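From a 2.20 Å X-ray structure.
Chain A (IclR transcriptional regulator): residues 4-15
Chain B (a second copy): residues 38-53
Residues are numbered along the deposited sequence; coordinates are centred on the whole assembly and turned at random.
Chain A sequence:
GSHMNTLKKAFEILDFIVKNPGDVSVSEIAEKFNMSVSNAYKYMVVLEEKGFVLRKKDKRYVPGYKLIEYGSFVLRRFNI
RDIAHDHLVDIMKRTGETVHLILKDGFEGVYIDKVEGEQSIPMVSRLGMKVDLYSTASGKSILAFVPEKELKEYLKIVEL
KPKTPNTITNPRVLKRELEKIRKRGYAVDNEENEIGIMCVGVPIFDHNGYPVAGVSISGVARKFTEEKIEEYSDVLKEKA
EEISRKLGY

Chain A (4-15) MNTLKKAFEILD
Chain B, residues 38-53: SNAYKYMVVLEEKGFV

How do the two copies lie against each other? The chain A helix that includes A:Leu7 to A:Asp15 and continues beyond runs beside the chain B helix, already under way at B:Ser38, in nearly the same direction, their axes 30° apart (signed crossing angle -30°) and 10.6 Å apart at closest. CA atoms set the register: A:Asn5 CA to B:Lys42 CA 8.0 Å, A:Lys8 CA to B:Val46 CA 7.2 Å, A:Phe11 CA to B:Lys50 CA 7.9 Å. No hydrogen bond crosses; 652 Å² is buried, largely by side-chain packing.

What does the chain A lead-in contribute? A:Met4 is extended as far as SD (chi1 t, chi2 t; chi3 m turns CE), placing SD 3.5 Å from B:Lys42 CD and obliquely 5.1 Å from the B:Tyr43 ring centroid. A:Asn5 (chi1 m) brings ND2 to 4.0 Å from B:Lys42 CG, an aliphatic carbon.

How do A:Leu7 and A:Lys8 engage? A:Leu7 (m, t) points toward chain B, with CD2 3.9 Å from B:Tyr43 CD2 and CD1 4.3 Å from B:Val46 CG2. A:Lys8 leaves sideways and coils back (m, m, m, p), and its CD lies 3.9 Å from B:Val46 CG2. A:Lys8 NZ stands 4.1 Å from B:Lys50 NZ, two like charges close together.

Which chain A residue has most of its surface covered? A:Phe11 (chi1 m, chi2 101°), one turn after A:Leu7, has 91 Å² covered, more than any other residue in the two stretches. A:Phe11 CZ is 3.4 Å from B:Leu47 CD2, and A:Phe11 CD2 is 3.5 Å from B:Phe52 CE1; the two phenyl planes meet obliquely at 43°, centroids 4.8 Å apart. B:Gly51 (phi 88°, psi 8°) is the first residue to leave the helical conformation, in a Schellman motif, with B:Phe52 N hydrogen-bonded to B:Leu47 O at 2.9 Å, and B:Phe52 (chi1 m, chi2 87°) follows, pointing toward chain A. Farther along, A:Leu14 CD1 reaches B:Phe52 CZ at 4.4 Å.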

# COMPACT_ATOMS: atom_id res chain seq x y z
N MET A 4 -11.89 39.00 14.00
CA MET A 4 -10.71 38.16 14.35
C MET A 4 -10.01 37.60 13.11
O MET A 4 -9.05 36.84 13.21
CB MET A 4 -11.13 37.00 15.25
CG MET A 4 -9.97 36.16 15.78
SD MET A 4 -10.50 34.67 16.62
CE MET A 4 -10.74 35.29 18.30
N ASN A 5 -10.49 37.98 11.93
CA ASN A 5 -9.89 37.50 10.70
C ASN A 5 -8.70 38.33 10.22
O ASN A 5 -8.72 38.92 9.14
CB ASN A 5 -10.95 37.36 9.62
CG ASN A 5 -11.83 36.13 9.83
OD1 ASN A 5 -12.77 35.89 9.07
ND2 ASN A 5 -11.53 35.36 10.86
N THR A 6 -7.68 38.36 11.07
CA THR A 6 -6.42 39.03 10.79
C THR A 6 -5.60 37.81 10.33
O THR A 6 -4.51 37.93 9.79
CB THR A 6 -5.78 39.64 12.06
OG1 THR A 6 -5.48 38.59 12.99
CG2 THR A 6 -6.72 40.62 12.72
N LEU A 7 -6.18 36.64 10.58
CA LEU A 7 -5.59 35.37 10.19
C LEU A 7 -5.43 35.43 8.68
O LEU A 7 -4.56 34.79 8.09
CB LEU A 7 -6.53 34.23 10.55
CG LEU A 7 -6.84 33.98 12.02
CD1 LEU A 7 -7.98 32.98 12.15
CD2 LEU A 7 -5.58 33.45 12.70
N LYS A 8 -6.30 36.23 8.07
CA LYS A 8 -6.32 36.43 6.63
C LYS A 8 -5.08 37.19 6.18
O LYS A 8 -4.31 36.69 5.36
CB LYS A 8 -7.56 37.23 6.23
CG LYS A 8 -8.84 36.74 6.90
CD LYS A 8 -9.24 35.34 6.45
CE LYS A 8 -9.74 35.33 5.01
NZ LYS A 8 -8.71 35.76 4.02
N LYS A 9 -4.89 38.39 6.72
CA LYS A 9 -3.72 39.19 6.34
C LYS A 9 -2.44 38.42 6.63
O LYS A 9 -1.49 38.50 5.86
CB LYS A 9 -3.68 40.52 7.09
CG LYS A 9 -4.66 41.57 6.61
CD LYS A 9 -4.44 41.93 5.16
CE LYS A 9 -5.45 42.97 4.69
NZ LYS A 9 -5.29 43.36 3.25
N ALA A 10 -2.42 37.69 7.74
CA ALA A 10 -1.24 36.94 8.11
C ALA A 10 -0.78 36.01 7.00
O ALA A 10 0.30 36.21 6.43
CB ALA A 10 -1.48 36.17 9.38
N PHE A 11 -1.59 35.01 6.67
CA PHE A 11 -1.20 34.07 5.62
C PHE A 11 -1.05 34.78 4.29
O PHE A 11 -0.28 34.34 3.43
CB PHE A 11 -2.21 32.94 5.50
CG PHE A 11 -2.29 32.08 6.70
CD1 PHE A 11 -3.32 32.24 7.62
CD2 PHE A 11 -1.30 31.13 6.95
CE1 PHE A 11 -3.36 31.47 8.78
CE2 PHE A 11 -1.33 30.36 8.09
CZ PHE A 11 -2.36 30.52 9.02
N GLU A 12 -1.79 35.87 4.12
CA GLU A 12 -1.76 36.67 2.90
C GLU A 12 -0.39 37.35 2.74
O GLU A 12 0.13 37.47 1.63
CB GLU A 12 -2.86 37.71 2.99
CG GLU A 12 -3.48 38.12 1.69
CD GLU A 12 -4.65 39.05 1.92
OE1 GLU A 12 -5.61 38.61 2.59
OE2 GLU A 12 -4.61 40.20 1.45
N ILE A 13 0.17 37.80 3.86
CA ILE A 13 1.48 38.44 3.85
C ILE A 13 2.51 37.35 3.70
O ILE A 13 3.54 37.52 3.03
CB ILE A 13 1.75 39.18 5.18
CG1 ILE A 13 0.79 40.36 5.32
CG2 ILE A 13 3.20 39.62 5.25
CD1 ILE A 13 0.78 40.94 6.72
N LEU A 14 2.23 36.20 4.31
CA LEU A 14 3.16 35.09 4.23
C LEU A 14 3.23 34.63 2.78
O LEU A 14 4.31 34.36 2.26
CB LEU A 14 2.69 33.93 5.14
CG LEU A 14 3.69 32.86 5.60
CD1 LEU A 14 3.18 31.46 5.25
CD2 LEU A 14 5.02 33.08 4.96
N ASP A 15 2.07 34.56 2.12
CA ASP A 15 1.99 34.13 0.73
C ASP A 15 2.79 35.06 -0.16
O ASP A 15 3.53 34.62 -1.03
CB ASP A 15 0.54 34.08 0.24
CG ASP A 15 0.37 33.22 -1.01
OD1 ASP A 15 0.56 31.99 -0.92
OD2 ASP A 15 0.05 33.78 -2.09
N SER B 38 -16.78 26.48 18.17
CA SER B 38 -17.14 27.63 17.35
C SER B 38 -15.91 28.41 16.90
O SER B 38 -15.74 28.66 15.71
CB SER B 38 -18.08 28.56 18.13
OG SER B 38 -18.41 29.71 17.37
N ASN B 39 -15.06 28.79 17.85
CA ASN B 39 -13.86 29.56 17.50
C ASN B 39 -12.76 28.71 16.88
O ASN B 39 -11.89 29.25 16.20
CB ASN B 39 -13.34 30.33 18.72
CG ASN B 39 -14.30 31.43 19.18
OD1 ASN B 39 -15.41 31.14 19.64
ND2 ASN B 39 -13.90 32.70 19.02
N ALA B 40 -12.79 27.40 17.10
CA ALA B 40 -11.79 26.53 16.49
C ALA B 40 -12.05 26.64 15.00
O ALA B 40 -11.12 26.76 14.20
CB ALA B 40 -11.98 25.10 16.95
N TYR B 41 -13.33 26.62 14.63
CA TYR B 41 -13.73 26.73 13.23
C TYR B 41 -13.19 28.01 12.62
O TYR B 41 -12.94 28.07 11.41
CB TYR B 41 -15.26 26.73 13.09
CG TYR B 41 -15.83 25.35 12.92
CD1 TYR B 41 -15.51 24.56 11.81
CD2 TYR B 41 -16.67 24.80 13.91
CE1 TYR B 41 -16.01 23.25 11.69
CE2 TYR B 41 -17.17 23.50 13.80
CZ TYR B 41 -16.84 22.73 12.69
OH TYR B 41 -17.33 21.45 12.61
N LYS B 42 -13.02 29.03 13.45
CA LYS B 42 -12.50 30.29 12.95
C LYS B 42 -11.10 30.03 12.36
O LYS B 42 -10.81 30.43 11.23
CB LYS B 42 -12.44 31.32 14.08
CG LYS B 42 -12.79 32.75 13.64
CD LYS B 42 -13.25 33.61 14.82
CE LYS B 42 -14.46 32.98 15.51
NZ LYS B 42 -14.93 33.75 16.70
N TYR B 43 -10.25 29.35 13.12
CA TYR B 43 -8.91 29.05 12.64
C TYR B 43 -8.92 27.96 11.56
O TYR B 43 -8.31 28.12 10.51
CB TYR B 43 -8.01 28.60 13.78
CG TYR B 43 -7.78 29.62 14.86
CD1 TYR B 43 -8.71 29.79 15.89
CD2 TYR B 43 -6.62 30.39 14.88
CE1 TYR B 43 -8.47 30.69 16.92
CE2 TYR B 43 -6.37 31.30 15.91
CZ TYR B 43 -7.30 31.43 16.93
OH TYR B 43 -7.06 32.30 17.96
N MET B 44 -9.61 26.86 11.83
CA MET B 44 -9.67 25.74 10.88
C MET B 44 -10.28 26.06 9.50
O MET B 44 -9.86 25.50 8.49
CB MET B 44 -10.41 24.56 11.52
CG MET B 44 -9.74 23.99 12.77
SD MET B 44 -7.98 23.58 12.56
CE MET B 44 -8.01 22.74 10.95
N VAL B 45 -11.26 26.96 9.46
CA VAL B 45 -11.87 27.30 8.18
C VAL B 45 -10.89 28.08 7.30
O VAL B 45 -10.81 27.85 6.09
CB VAL B 45 -13.19 28.11 8.36
CG1 VAL B 45 -12.92 29.43 9.06
CG2 VAL B 45 -13.84 28.36 7.01
N VAL B 46 -10.13 29.00 7.90
CA VAL B 46 -9.15 29.78 7.14
C VAL B 46 -7.98 28.89 6.71
O VAL B 46 -7.54 28.95 5.56
CB VAL B 46 -8.61 30.99 7.95
CG1 VAL B 46 -7.61 31.75 7.11
CG2 VAL B 46 -9.76 31.93 8.35
N LEU B 47 -7.49 28.07 7.63
CA LEU B 47 -6.40 27.16 7.33
C LEU B 47 -6.83 26.24 6.20
O LEU B 47 -6.05 25.92 5.30
CB LEU B 47 -6.03 26.31 8.55
CG LEU B 47 -5.35 27.00 9.74
CD1 LEU B 47 -5.13 26.02 10.91
CD2 LEU B 47 -4.03 27.56 9.27
N GLU B 48 -8.09 25.81 6.23
CA GLU B 48 -8.59 24.93 5.18
C GLU B 48 -8.71 25.66 3.84
O GLU B 48 -8.28 25.15 2.81
CB GLU B 48 -9.93 24.33 5.58
CG GLU B 48 -10.46 23.37 4.55
CD GLU B 48 -11.73 22.67 4.98
OE1 GLU B 48 -12.33 21.97 4.13
OE2 GLU B 48 -12.15 22.80 6.15
N GLU B 49 -9.29 26.86 3.88
CA GLU B 49 -9.49 27.69 2.69
C GLU B 49 -8.15 28.08 2.04
O GLU B 49 -8.07 28.28 0.82
CB GLU B 49 -10.28 28.95 3.08
CG GLU B 49 -9.76 30.26 2.48
CD GLU B 49 -10.53 30.71 1.26
OE1 GLU B 49 -11.71 31.10 1.41
OE2 GLU B 49 -9.97 30.68 0.14
N LYS B 50 -7.11 28.19 2.86
CA LYS B 50 -5.79 28.56 2.35
C LYS B 50 -5.01 27.34 1.87
O LYS B 50 -3.96 27.48 1.24
CB LYS B 50 -4.99 29.28 3.44
CG LYS B 50 -5.51 30.67 3.80
CD LYS B 50 -5.30 31.64 2.66
CE LYS B 50 -5.88 33.01 2.96
NZ LYS B 50 -5.82 33.86 1.73
N GLY B 51 -5.53 26.15 2.17
CA GLY B 51 -4.89 24.92 1.74
C GLY B 51 -3.83 24.33 2.67
O GLY B 51 -3.14 23.38 2.29
N PHE B 52 -3.69 24.89 3.87
CA PHE B 52 -2.72 24.39 4.84
C PHE B 52 -3.19 23.10 5.45
O PHE B 52 -2.40 22.30 5.95
CB PHE B 52 -2.50 25.42 5.95
CG PHE B 52 -1.72 26.62 5.49
CD1 PHE B 52 -2.37 27.72 4.93
CD2 PHE B 52 -0.33 26.61 5.54
CE1 PHE B 52 -1.63 28.79 4.40
CE2 PHE B 52 0.40 27.68 5.02
CZ PHE B 52 -0.25 28.77 4.44
N VAL B 53 -4.50 22.90 5.40
CA VAL B 53 -5.09 21.70 5.94
C VAL B 53 -6.11 21.13 4.97
O VAL B 53 -6.67 21.85 4.14
CB VAL B 53 -5.75 22.02 7.29
CG1 VAL B 53 -6.56 20.86 7.76
CG2 VAL B 53 -4.67 22.34 8.30